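Local coordinates for EchA16_2 (Mycobacterium avium subsp. paratuberculosis, PDB 3QYR), which probably hydrates enoyl-CoA thioesters as an enoyl-CoA hydratase of the crotonase family, assembled here from six copies of the chain, at residues D54-T59 with K92-A97; G42-A47 with P85-L90; A118-R123 with T174-H179; Q145-G150 with L168-V173. All coordinates share one frame; numbering follows the deposited sequence.

Interaction 1 (D54-T59 with K92-A97)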
loop_
_atom_site.group_PDB
_atom_site.type_symbol
_atom_site.label_atom_id
_atom_site.label_comp_id
_atom_site.label_asym_id
_atom_site.label_seq_id
_atom_site.Cartn_x
_atom_site.Cartn_y
_atom_site.Cartn_z
ATOM N N ASP A 54 6.332 11.194 31.336
ATOM C CA ASP A 54 5.334 11.434 30.290
ATOM C C ASP A 54 5.979 11.790 28.969
ATOM O O ASP A 54 5.374 11.593 27.913
ATOM C CB ASP A 54 4.408 12.608 30.655
ATOM C CG ASP A 54 3.384 12.276 31.734
ATOM O OD1 ASP A 54 3.025 11.089 31.901
ATOM O OD2 ASP A 54 2.936 13.232 32.421
ATOM N N VAL A 55 7.163 12.396 29.028
ATOM C CA VAL A 55 7.845 12.916 27.840
ATOM C C VAL A 55 9.345 12.675 27.967
ATOM O O VAL A 55 9.884 12.741 29.082
ATOM C CB VAL A 55 7.569 14.404 27.667
ATOM C CG1 VAL A 55 8.612 15.066 26.689
ATOM C CG2 VAL A 55 6.140 14.600 27.162
ATOM N N VAL A 56 9.987 12.339 26.843
ATOM C CA VAL A 56 11.430 12.102 26.796
ATOM C C VAL A 56 12.086 13.152 25.897
ATOM O O VAL A 56 11.530 13.516 24.861
ATOM C CB VAL A 56 11.767 10.687 26.252
ATOM C CG1 VAL A 56 13.274 10.562 25.983
ATOM C CG2 VAL A 56 11.296 9.605 27.221
ATOM N N ILE A 57 13.248 13.659 26.308
ATOM C CA ILE A 57 14.022 14.584 25.493
ATOM C C ILE A 57 15.372 13.926 25.272
ATOM O O ILE A 57 15.979 13.514 26.240
ATOM C CB ILE A 57 14.283 15.947 26.209
ATOM C CG1 ILE A 57 12.998 16.769 26.336
ATOM C CG2 ILE A 57 15.368 16.757 25.474
ATOM C CD1 ILE A 57 13.153 18.069 27.155
ATOM N N ILE A 58 15.854 13.840 24.030
ATOM C CA ILE A 58 17.202 13.344 23.804
ATOM C C ILE A 58 18.046 14.474 23.270
ATOM O O ILE A 58 17.547 15.334 22.557
ATOM C CB ILE A 58 17.271 12.076 22.899
ATOM C CG1 ILE A 58 17.062 12.381 21.411
ATOM C CG2 ILE A 58 16.302 10.979 23.420
ATOM C CD1 ILE A 58 17.224 11.088 20.510
ATOM N N THR A 59 19.310 14.505 23.685
ATOM C CA THR A 59 20.238 15.562 23.298
ATOM C C THR A 59 21.635 15.021 23.487
ATOM O O THR A 59 21.796 13.875 23.953
ATOM C CB THR A 59 20.050 16.858 24.150
ATOM O OG1 THR A 59 20.761 17.949 23.539
ATOM C CG2 THR A 59 20.531 16.662 25.570
ATOM N N LYS A 92 5.095 7.419 24.289
ATOM C CA LYS A 92 5.384 8.745 24.823
ATOM C C LYS A 92 6.256 9.514 23.826
ATOM O O LYS A 92 7.125 8.939 23.184
ATOM C CB LYS A 92 6.090 8.624 26.175
ATOM C CG LYS A 92 5.277 7.852 27.220
ATOM C CD LYS A 92 6.076 7.533 28.477
ATOM C CE LYS A 92 5.294 6.635 29.454
ATOM N NZ LYS A 92 6.107 6.150 30.627
ATOM N N PRO A 93 6.007 10.816 23.662
ATOM C CA PRO A 93 6.716 11.573 22.675
ATOM C C PRO A 93 8.185 11.741 23.052
ATOM O O PRO A 93 8.502 11.782 24.232
ATOM C CB PRO A 93 6.007 12.918 22.686
ATOM C CG PRO A 93 5.406 13.002 23.963
ATOM C CD PRO A 93 5.062 11.648 24.398
ATOM N N VAL A 94 9.053 11.779 22.033
ATOM C CA VAL A 94 10.475 11.949 22.185
ATOM C C VAL A 94 10.833 13.169 21.347
ATOM O O VAL A 94 10.580 13.207 20.131
ATOM C CB VAL A 94 11.238 10.721 21.702
ATOM C CG1 VAL A 94 12.763 10.941 21.832
ATOM C CG2 VAL A 94 10.790 9.473 22.487
ATOM N N ILE A 95 11.369 14.185 22.032
ATOM C CA ILE A 95 11.762 15.438 21.424
ATOM C C ILE A 95 13.246 15.377 21.291
ATOM O O ILE A 95 13.926 15.122 22.274
ATOM C CB ILE A 95 11.444 16.589 22.353
ATOM C CG1 ILE A 95 9.937 16.684 22.589
ATOM C CG2 ILE A 95 12.048 17.905 21.807
ATOM C CD1 ILE A 95 9.570 17.514 23.820
ATOM N N GLY A 96 13.762 15.607 20.095
ATOM C CA GLY A 96 15.214 15.689 19.887
ATOM C C GLY A 96 15.699 17.133 19.995
ATOM O O GLY A 96 15.258 17.976 19.230
ATOM N N ALA A 97 16.569 17.422 20.965
ATOM C CA ALA A 97 17.201 18.738 21.066
ATOM C C ALA A 97 18.582 18.672 20.422
ATOM O O ALA A 97 19.534 18.211 21.030
ATOM C CB ALA A 97 17.320 19.169 22.509
#
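Thr59 and Ala97 meet at a flat carbonyl: Thr59 OG1 donates to Ala97 O at 2.8 Å, lying 19° out of the carbonyl plane. The peptide groups of strands 55-59 and 94-97 bond to one another through their N-H and C=O groups, the strands being parallel neighbours in the mixed sheet of the crotonase fold, with axes 24° apart. Val56 N bonds Pro93 O, Ile95 N bonds Val56 O, Ile58 N bonds Ile95 O, and Ala97 N bonds Ile58 O. On one face of the sheet Val56 and Val94 stand side by side, while Ile58 CG2 leans obliquely onto Val94 CG1 at 3.9 Å. Gly96 lies beside Ile58, whose CG1 passes 4.1 Å from Gly96 CA. Ile57 and Ile95 occupy the other face, against Ala186 and Val189 of helix 182-195. At the start of the strands the Pro93 ring meets Val55 at about a right angle, with Pro93 CG 3.7 Å from Val55 CG2. The Asp54 carboxylate forms salt bridges with Arg17 and Arg202. Lys92, extended beyond CG, sends NZ to the carbonyls of Ala47 and Val53, and its CB sits 3.5 Å from Asp54 O.

Interaction 2 (G42-A47 with P85-L90)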
loop_
_atom_site.group_PDB
_atom_site.type_symbol
_atom_site.label_atom_id
_atom_site.label_comp_id
_atom_site.label_asym_id
_atom_site.label_seq_id
_atom_site.Cartn_x
_atom_site.Cartn_y
_atom_site.Cartn_z
ATOM N N GLY A 42 18.327 0.946 25.794
ATOM C CA GLY A 42 17.790 0.430 27.057
ATOM C C GLY A 42 17.013 1.520 27.786
ATOM O O GLY A 42 15.904 1.280 28.267
ATOM N N ALA A 43 17.584 2.728 27.827
ATOM C CA ALA A 43 16.934 3.875 28.477
ATOM C C ALA A 43 15.617 4.288 27.806
ATOM O O ALA A 43 14.688 4.712 28.481
ATOM C CB ALA A 43 17.885 5.057 28.552
ATOM N N LEU A 44 15.528 4.191 26.491
ATOM C CA LEU A 44 14.254 4.504 25.840
ATOM C C LEU A 44 13.207 3.449 26.273
ATOM O O LEU A 44 12.062 3.766 26.596
ATOM C CB LEU A 44 14.401 4.584 24.320
ATOM C CG LEU A 44 15.098 5.821 23.697
ATOM C CD1 LEU A 44 15.188 5.616 22.181
ATOM C CD2 LEU A 44 14.402 7.140 23.977
ATOM N N ALA A 45 13.634 2.199 26.336
ATOM C CA ALA A 45 12.731 1.137 26.686
ATOM C C ALA A 45 12.170 1.402 28.059
ATOM O O ALA A 45 10.954 1.430 28.204
ATOM C CB ALA A 45 13.416 -0.232 26.621
ATOM N N ASP A 46 13.043 1.606 29.044
ATOM C CA ASP A 46 12.631 1.866 30.422
ATOM C C ASP A 46 11.633 3.033 30.543
ATOM O O ASP A 46 10.652 2.930 31.269
ATOM C CB ASP A 46 13.873 2.143 31.311
ATOM C CG ASP A 46 14.809 0.931 31.411
ATOM O OD1 ASP A 46 14.357 -0.179 31.061
ATOM O OD2 ASP A 46 15.994 1.071 31.828
ATOM N N ALA A 47 11.897 4.129 29.827
ATOM C CA ALA A 47 11.059 5.316 29.893
ATOM C C ALA A 47 9.599 5.011 29.547
ATOM O O ALA A 47 8.660 5.546 30.161
ATOM C CB ALA A 47 11.600 6.389 29.007
ATOM N N PRO A 85 18.072 -2.553 13.633
ATOM C CA PRO A 85 17.339 -1.477 14.270
ATOM C C PRO A 85 16.922 -1.822 15.678
ATOM O O PRO A 85 16.464 -2.912 15.900
ATOM C CB PRO A 85 16.081 -1.328 13.394
ATOM C CG PRO A 85 15.935 -2.640 12.735
ATOM C CD PRO A 85 17.343 -3.068 12.462
ATOM N N ARG A 86 17.045 -0.860 16.588
ATOM C CA ARG A 86 16.743 -1.053 18.011
ATOM C C ARG A 86 15.895 0.056 18.646
ATOM O O ARG A 86 15.681 0.034 19.864
ATOM C CB ARG A 86 18.051 -1.166 18.796
ATOM C CG ARG A 86 18.901 -2.333 18.348
ATOM C CD ARG A 86 20.246 -2.298 19.019
ATOM N NE ARG A 86 20.134 -2.600 20.448
ATOM C CZ ARG A 86 21.153 -2.596 21.301
ATOM N NH1 ARG A 86 20.925 -2.908 22.577
ATOM N NH2 ARG A 86 22.388 -2.296 20.886
ATOM N N TRP A 87 15.441 1.035 17.858
ATOM C CA TRP A 87 14.575 2.064 18.411
ATOM C C TRP A 87 13.255 1.376 18.724
ATOM O O TRP A 87 12.607 0.871 17.818
ATOM C CB TRP A 87 14.348 3.206 17.439
ATOM C CG TRP A 87 13.654 4.355 18.076
ATOM C CD1 TRP A 87 12.346 4.434 18.385
ATOM C CD2 TRP A 87 14.249 5.578 18.519
ATOM N NE1 TRP A 87 12.072 5.640 18.956
ATOM C CE2 TRP A 87 13.225 6.359 19.063
ATOM C CE3 TRP A 87 15.547 6.093 18.483
ATOM C CZ2 TRP A 87 13.441 7.626 19.567
ATOM C CZ3 TRP A 87 15.770 7.376 18.991
ATOM C CH2 TRP A 87 14.714 8.124 19.522
ATOM N N PRO A 88 12.895 1.305 20.016
ATOM C CA PRO A 88 11.738 0.612 20.503
ATOM C C PRO A 88 10.403 1.302 20.251
ATOM O O PRO A 88 10.355 2.506 19.961
ATOM C CB PRO A 88 11.989 0.554 21.991
ATOM C CG PRO A 88 12.823 1.700 22.281
ATOM C CD PRO A 88 13.685 1.860 21.130
ATOM N N ALA A 89 9.336 0.505 20.345
ATOM C CA ALA A 89 7.974 0.978 20.263
ATOM C C ALA A 89 7.677 1.786 21.502
ATOM O O ALA A 89 7.601 1.236 22.597
ATOM C CB ALA A 89 7.007 -0.195 20.167
ATOM N N LEU A 90 7.499 3.090 21.311
ATOM C CA LEU A 90 7.101 3.998 22.373
ATOM C C LEU A 90 5.747 4.644 22.091
ATOM O O LEU A 90 5.408 4.888 20.922
ATOM C CB LEU A 90 8.134 5.110 22.510
ATOM C CG LEU A 90 9.530 4.603 22.843
ATOM C CD1 LEU A 90 10.530 5.760 23.133
ATOM C CD2 LEU A 90 9.444 3.656 24.019
#
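Leu44 presents CD1 squarely to the face of Trp87: the methyl stands 3.5 Å from the centroid of the six-membered ring and only 2° off its normal. All six ring carbons are therefore almost equally near, a textbook CH-pi contact. Trp87 carries CG anti to its backbone N (chi1 -171°), and although its CB does not aim at helix 34-49, the far end of the indole comes closer to it. The other Leu44 branch, CD2, meets Leu90 CD1 at 4.2 Å, the two leucines crossing at about a right angle. At the base of the side chain Pro88 sets its CG 3.9 Å from Leu44 CB, and Leu90 CD2 comes to 3.7 Å from Leu44 O. One helical side chain is thus touched at its base by a proline and at its two tips by an indole face and a methyl. Tyr112 stacks on Trp87, and Leu44 also rests on Leu21 of strand 18-23, so the contact ties the 85-90 loop to a helix that packs on the sheet. The closest contacts are carbon to carbon, with one methyl on a carbonyl oxygen; with no hydrogen bond between the segments, their pairing probably rests on shape and the ring face.

Interaction 3 (A118-R123 with T174-H179)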
loop_
_atom_site.group_PDB
_atom_site.type_symbol
_atom_site.label_atom_id
_atom_site.label_comp_id
_atom_site.label_asym_id
_atom_site.label_seq_id
_atom_site.Cartn_x
_atom_site.Cartn_y
_atom_site.Cartn_z
ATOM N N ALA A 118 16.295 22.602 17.067
ATOM C CA ALA A 118 17.713 22.764 16.787
ATOM C C ALA A 118 18.329 24.008 17.391
ATOM O O ALA A 118 17.712 25.080 17.423
ATOM C CB ALA A 118 17.932 22.791 15.309
ATOM N N SER A 119 19.566 23.852 17.849
ATOM C CA SER A 119 20.458 24.975 18.043
ATOM C C SER A 119 20.937 25.487 16.697
ATOM O O SER A 119 21.047 24.749 15.730
ATOM C CB SER A 119 21.663 24.557 18.871
ATOM O OG SER A 119 22.623 25.620 18.906
ATOM N N GLU A 120 21.267 26.761 16.636
ATOM C CA GLU A 120 21.860 27.360 15.413
ATOM C C GLU A 120 23.133 26.617 15.094
ATOM O O GLU A 120 23.603 26.631 13.978
ATOM C CB GLU A 120 22.161 28.842 15.643
ATOM C CG GLU A 120 20.923 29.681 15.896
ATOM C CD GLU A 120 21.216 31.151 16.187
ATOM O OE1 GLU A 120 22.266 31.475 16.775
ATOM O OE2 GLU A 120 20.378 31.992 15.843
ATOM N N ASN A 121 23.704 25.994 16.117
ATOM C CA ASN A 121 24.819 25.058 15.970
ATOM C C ASN A 121 24.566 23.708 15.289
ATOM O O ASN A 121 25.522 23.057 14.869
ATOM C CB ASN A 121 25.384 24.713 17.333
ATOM C CG ASN A 121 26.711 25.282 17.514
ATOM O OD1 ASN A 121 27.733 24.666 17.114
ATOM N ND2 ASN A 121 26.742 26.532 18.062
ATOM N N ALA A 122 23.314 23.275 15.232
ATOM C CA ALA A 122 22.990 21.983 14.627
ATOM C C ALA A 122 23.382 21.982 13.179
ATOM O O ALA A 122 23.386 23.022 12.511
ATOM C CB ALA A 122 21.520 21.687 14.761
ATOM N N ARG A 123 23.775 20.810 12.723
ATOM C CA ARG A 123 23.901 20.553 11.299
ATOM C C ARG A 123 23.775 19.055 11.091
ATOM O O ARG A 123 23.850 18.269 12.063
ATOM C CB ARG A 123 25.163 21.165 10.665
ATOM C CG ARG A 123 26.412 20.842 11.337
ATOM C CD ARG A 123 27.587 21.677 10.831
ATOM N NE ARG A 123 28.758 21.357 11.651
ATOM C CZ ARG A 123 30.034 21.501 11.280
ATOM N NH1 ARG A 123 30.352 21.996 10.082
ATOM N NH2 ARG A 123 31.004 21.145 12.120
ATOM N N THR A 174 11.487 21.736 13.793
ATOM C CA THR A 174 10.325 22.600 13.975
ATOM C C THR A 174 10.715 23.992 14.365
ATOM O O THR A 174 9.901 24.907 14.278
ATOM C CB THR A 174 9.402 22.069 15.063
ATOM O OG1 THR A 174 10.128 22.000 16.298
ATOM C CG2 THR A 174 8.884 20.667 14.704
ATOM N N GLU A 175 11.953 24.160 14.825
ATOM C CA GLU A 175 12.381 25.412 15.418
ATOM C C GLU A 175 13.902 25.462 15.525
ATOM O O GLU A 175 14.529 24.478 15.905
ATOM C CB GLU A 175 11.774 25.525 16.825
ATOM C CG GLU A 175 11.911 26.908 17.491
ATOM C CD GLU A 175 11.278 26.993 18.904
ATOM O OE1 GLU A 175 10.955 25.938 19.483
ATOM O OE2 GLU A 175 11.092 28.132 19.415
ATOM N N VAL A 176 14.488 26.613 15.209
ATOM C CA VAL A 176 15.912 26.870 15.456
ATOM C C VAL A 176 16.032 28.003 16.485
ATOM O O VAL A 176 15.371 29.026 16.344
ATOM C CB VAL A 176 16.644 27.208 14.157
ATOM C CG1 VAL A 176 18.093 27.646 14.415
ATOM C CG2 VAL A 176 16.614 25.989 13.228
ATOM N N VAL A 177 16.822 27.788 17.544
ATOM C CA VAL A 177 17.014 28.812 18.591
ATOM C C VAL A 177 18.498 29.060 18.867
ATOM O O VAL A 177 19.360 28.305 18.408
ATOM C CB VAL A 177 16.345 28.423 19.924
ATOM C CG1 VAL A 177 14.821 28.465 19.791
ATOM C CG2 VAL A 177 16.867 27.072 20.399
ATOM N N PRO A 178 18.811 30.123 19.598
ATOM C CA PRO A 178 20.206 30.329 19.908
ATOM C C PRO A 178 20.688 29.246 20.850
ATOM O O PRO A 178 19.937 28.774 21.695
ATOM C CB PRO A 178 20.209 31.699 20.594
ATOM C CG PRO A 178 19.041 32.439 19.957
ATOM C CD PRO A 178 17.996 31.323 19.876
ATOM N N HIS A 179 21.948 28.870 20.693
ATOM C CA HIS A 179 22.500 27.720 21.378
ATOM C C HIS A 179 22.128 27.630 22.843
ATOM O O HIS A 179 21.739 26.564 23.296
ATOM C CB HIS A 179 24.034 27.643 21.219
ATOM C CG HIS A 179 24.611 26.358 21.741
ATOM N ND1 HIS A 179 24.318 25.132 21.175
ATOM C CD2 HIS A 179 25.390 26.098 22.821
ATOM C CE1 HIS A 179 24.929 24.174 21.858
ATOM N NE2 HIS A 179 25.579 24.732 22.868
HETATM O O HOH W 1 23.624 30.287 18.581
#
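Glu120 reaches along the 174-179 segment from its base onward. Its CB is 4.0 Å from Val177 O; CG comes nearer, 3.3 Å from the same oxygen, and lies 3.8 Å from Val176 CG1, the two side chains crossing at about a right angle. The chain runs on extended, bringing CD to 3.9 Å from Pro178 CA. At the tip OE1 accepts a bond of 2.6 Å from a water, which in turn accepts from His179 N at 3.0 Å, so the carboxylate reaches the His179 backbone through one water. Glu120 N also bonds Val177 O, though bent to 136°. Next to it, Ser119 OG sits in the ring plane at the edge of His179, 2.9 Å from ND1, with either partner able to donate; NE2 on that ring bonds Asp62. Two straighter backbone bonds precede the bent one: Ala118 N to Glu175 O and Val177 N to Ala118 O. Glu175 itself forms a salt bridge to Arg154 of a second subunit. A type I turn from Ser119 to Ala122 leads the chain away after the pairing. This is a parallel strand pair at the border of the crotonase-fold sheet, where the short strand 176-177 is outermost within the chain.

Interaction 4 (Q145-G150 with L168-V173)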
loop_
_atom_site.group_PDB
_atom_site.type_symbol
_atom_site.label_atom_id
_atom_site.label_comp_id
_atom_site.label_asym_id
_atom_site.label_seq_id
_atom_site.Cartn_x
_atom_site.Cartn_y
_atom_site.Cartn_z
ATOM N N GLN A 145 11.408 11.521 3.679
ATOM C CA GLN A 145 10.130 11.798 4.338
ATOM C C GLN A 145 10.165 13.142 5.020
ATOM O O GLN A 145 9.215 13.901 4.939
ATOM C CB GLN A 145 9.848 10.724 5.389
ATOM C CG GLN A 145 8.453 10.702 5.914
ATOM C CD GLN A 145 8.218 9.526 6.878
ATOM O OE1 GLN A 145 9.062 9.217 7.752
ATOM N NE2 GLN A 145 7.071 8.891 6.736
ATOM N N LYS A 146 11.261 13.440 5.707
ATOM C CA LYS A 146 11.295 14.647 6.566
ATOM C C LYS A 146 12.080 15.853 6.025
ATOM O O LYS A 146 11.897 16.943 6.567
ATOM C CB LYS A 146 11.784 14.280 7.965
ATOM C CG LYS A 146 10.939 13.200 8.593
ATOM C CD LYS A 146 11.245 12.972 10.077
ATOM C CE LYS A 146 10.403 11.795 10.626
ATOM N NZ LYS A 146 10.288 11.720 12.118
ATOM N N VAL A 147 12.944 15.677 5.004
ATOM C CA VAL A 147 13.530 16.843 4.279
ATOM C C VAL A 147 13.181 16.993 2.819
ATOM O O VAL A 147 13.656 17.941 2.214
ATOM C CB VAL A 147 15.108 16.944 4.313
ATOM C CG1 VAL A 147 15.572 17.383 5.643
ATOM C CG2 VAL A 147 15.781 15.657 3.855
ATOM N N GLY A 148 12.397 16.089 2.250
ATOM C CA GLY A 148 12.105 16.115 0.809
ATOM C C GLY A 148 13.033 15.202 0.015
ATOM O O GLY A 148 14.156 14.975 0.424
ATOM N N ILE A 149 12.582 14.706 -1.130
ATOM C CA ILE A 149 13.350 13.709 -1.910
ATOM C C ILE A 149 14.690 14.260 -2.425
ATOM O O ILE A 149 15.720 13.639 -2.236
ATOM C CB ILE A 149 12.541 13.080 -3.120
ATOM C CG1 ILE A 149 11.370 12.199 -2.627
ATOM C CG2 ILE A 149 13.454 12.215 -3.942
ATOM C CD1 ILE A 149 10.164 12.018 -3.617
ATOM N N GLY A 150 14.670 15.415 -3.069
ATOM C CA GLY A 150 15.870 15.931 -3.736
ATOM C C GLY A 150 16.976 16.314 -2.761
ATOM O O GLY A 150 18.156 16.025 -2.986
ATOM N N LEU A 168 15.368 23.901 8.920
ATOM C CA LEU A 168 14.095 24.576 9.216
ATOM C C LEU A 168 13.323 24.857 7.927
ATOM O O LEU A 168 12.123 24.637 7.850
ATOM C CB LEU A 168 14.338 25.881 9.971
ATOM C CG LEU A 168 13.079 26.632 10.414
ATOM C CD1 LEU A 168 12.328 25.823 11.543
ATOM C CD2 LEU A 168 13.432 28.096 10.819
ATOM N N ARG A 169 14.020 25.335 6.904
ATOM C CA ARG A 169 13.357 25.636 5.651
ATOM C C ARG A 169 12.711 24.377 5.047
ATOM O O ARG A 169 11.561 24.401 4.603
ATOM C CB ARG A 169 14.343 26.258 4.690
ATOM C CG ARG A 169 13.688 26.820 3.446
ATOM C CD ARG A 169 14.699 27.056 2.337
ATOM N NE ARG A 169 15.376 25.818 1.954
ATOM C CZ ARG A 169 16.677 25.710 1.664
ATOM N NH1 ARG A 169 17.492 26.775 1.738
ATOM N NH2 ARG A 169 17.174 24.509 1.319
ATOM N N ALA A 170 13.459 23.282 5.093
ATOM C CA ALA A 170 13.040 21.963 4.627
ATOM C C ALA A 170 12.008 21.222 5.504
ATOM O O ALA A 170 11.420 20.256 5.057
ATOM C CB ALA A 170 14.296 21.075 4.473
ATOM N N GLY A 171 11.799 21.622 6.750
ATOM C CA GLY A 171 10.843 20.904 7.604
ATOM C C GLY A 171 11.423 19.773 8.434
ATOM O O GLY A 171 10.693 19.082 9.127
ATOM N N LEU A 172 12.740 19.587 8.390
ATOM C CA LEU A 172 13.406 18.594 9.246
ATOM C C LEU A 172 13.357 18.913 10.747
ATOM O O LEU A 172 13.361 17.996 11.558
ATOM C CB LEU A 172 14.868 18.464 8.858
ATOM C CG LEU A 172 15.655 17.412 9.610
ATOM C CD1 LEU A 172 14.907 16.093 9.560
ATOM C CD2 LEU A 172 17.010 17.300 8.956
ATOM N N VAL A 173 13.381 20.194 11.113
ATOM C CA VAL A 173 13.186 20.593 12.500
ATOM C C VAL A 173 12.052 21.585 12.601
ATOM O O VAL A 173 11.716 22.234 11.626
ATOM C CB VAL A 173 14.496 21.200 13.162
ATOM C CG1 VAL A 173 15.623 20.193 13.148
ATOM C CG2 VAL A 173 14.913 22.545 12.497
#
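Val147 and Leu172 form the tight part of this contact, lying side by side and pointing the same way. Val147 CG1, anti to its own carbonyl carbon (chi1 -74°), sits 3.5 Å from Leu172 CB and 3.6 Å from Leu172 CD2, and it also reaches Ala170 CB at 4.1 Å. One methyl thus fills the angle between Ala170, near the end of helix 164-170, and the leucine beyond it. The other Leu172 methyl, CD1, is 3.9 Å from Lys146 CB. Both Val147 and Leu172 are buried.

The other side is made of backbone and is more open. Lys146 O approaches Gly171 C at 3.4 Å and Leu172 N at 3.3 Å, close but without bonding, since the angle at Leu172 N is too poor for a hydrogen bond. Gly171 is exposed; its positive phi (91°) ends helix 164-170 in a Schellman motif. The Lys146 chain, extended beyond CG, leads away from the contact and gives NZ to Leu111 O. Across the subunit boundary Lys146 packs on Ile149 of a second subunit.

Gly148, with positive phi, both ends helix 139-147 and N-caps helix 149-158, so 145-150 spans the junction of the two helices. Helix 149-158 supplies Ala152 against Val147 and Leu151 against Ala170, strand 123-125 brings Phe124 to Leu172, and the Val173 side chain packs on Leu116 and Ala118 of strand 115-119.

Interaction 1 is the fully buried one and carries the most hydrogen bonds between its segments; the others are only partly buried. Interactions 1 and 3 are parallel pairings in the same sheet, one inside it and one at its border, where a water and polar or charged side chains add to the backbone bonds. Interactions 2 and 4 depend on side-chain packing instead: a helix against a loop, and two helix ends against each other. They lie on opposite sides of the chain's centre. Interaction 2 touches interaction 1, with Val56 CG2 3.7 Å from Ala47 CB. Interaction 4 is nested within the loop closed by interaction 3, and Leu168 packs on Val176; both interactions reach the second subunit.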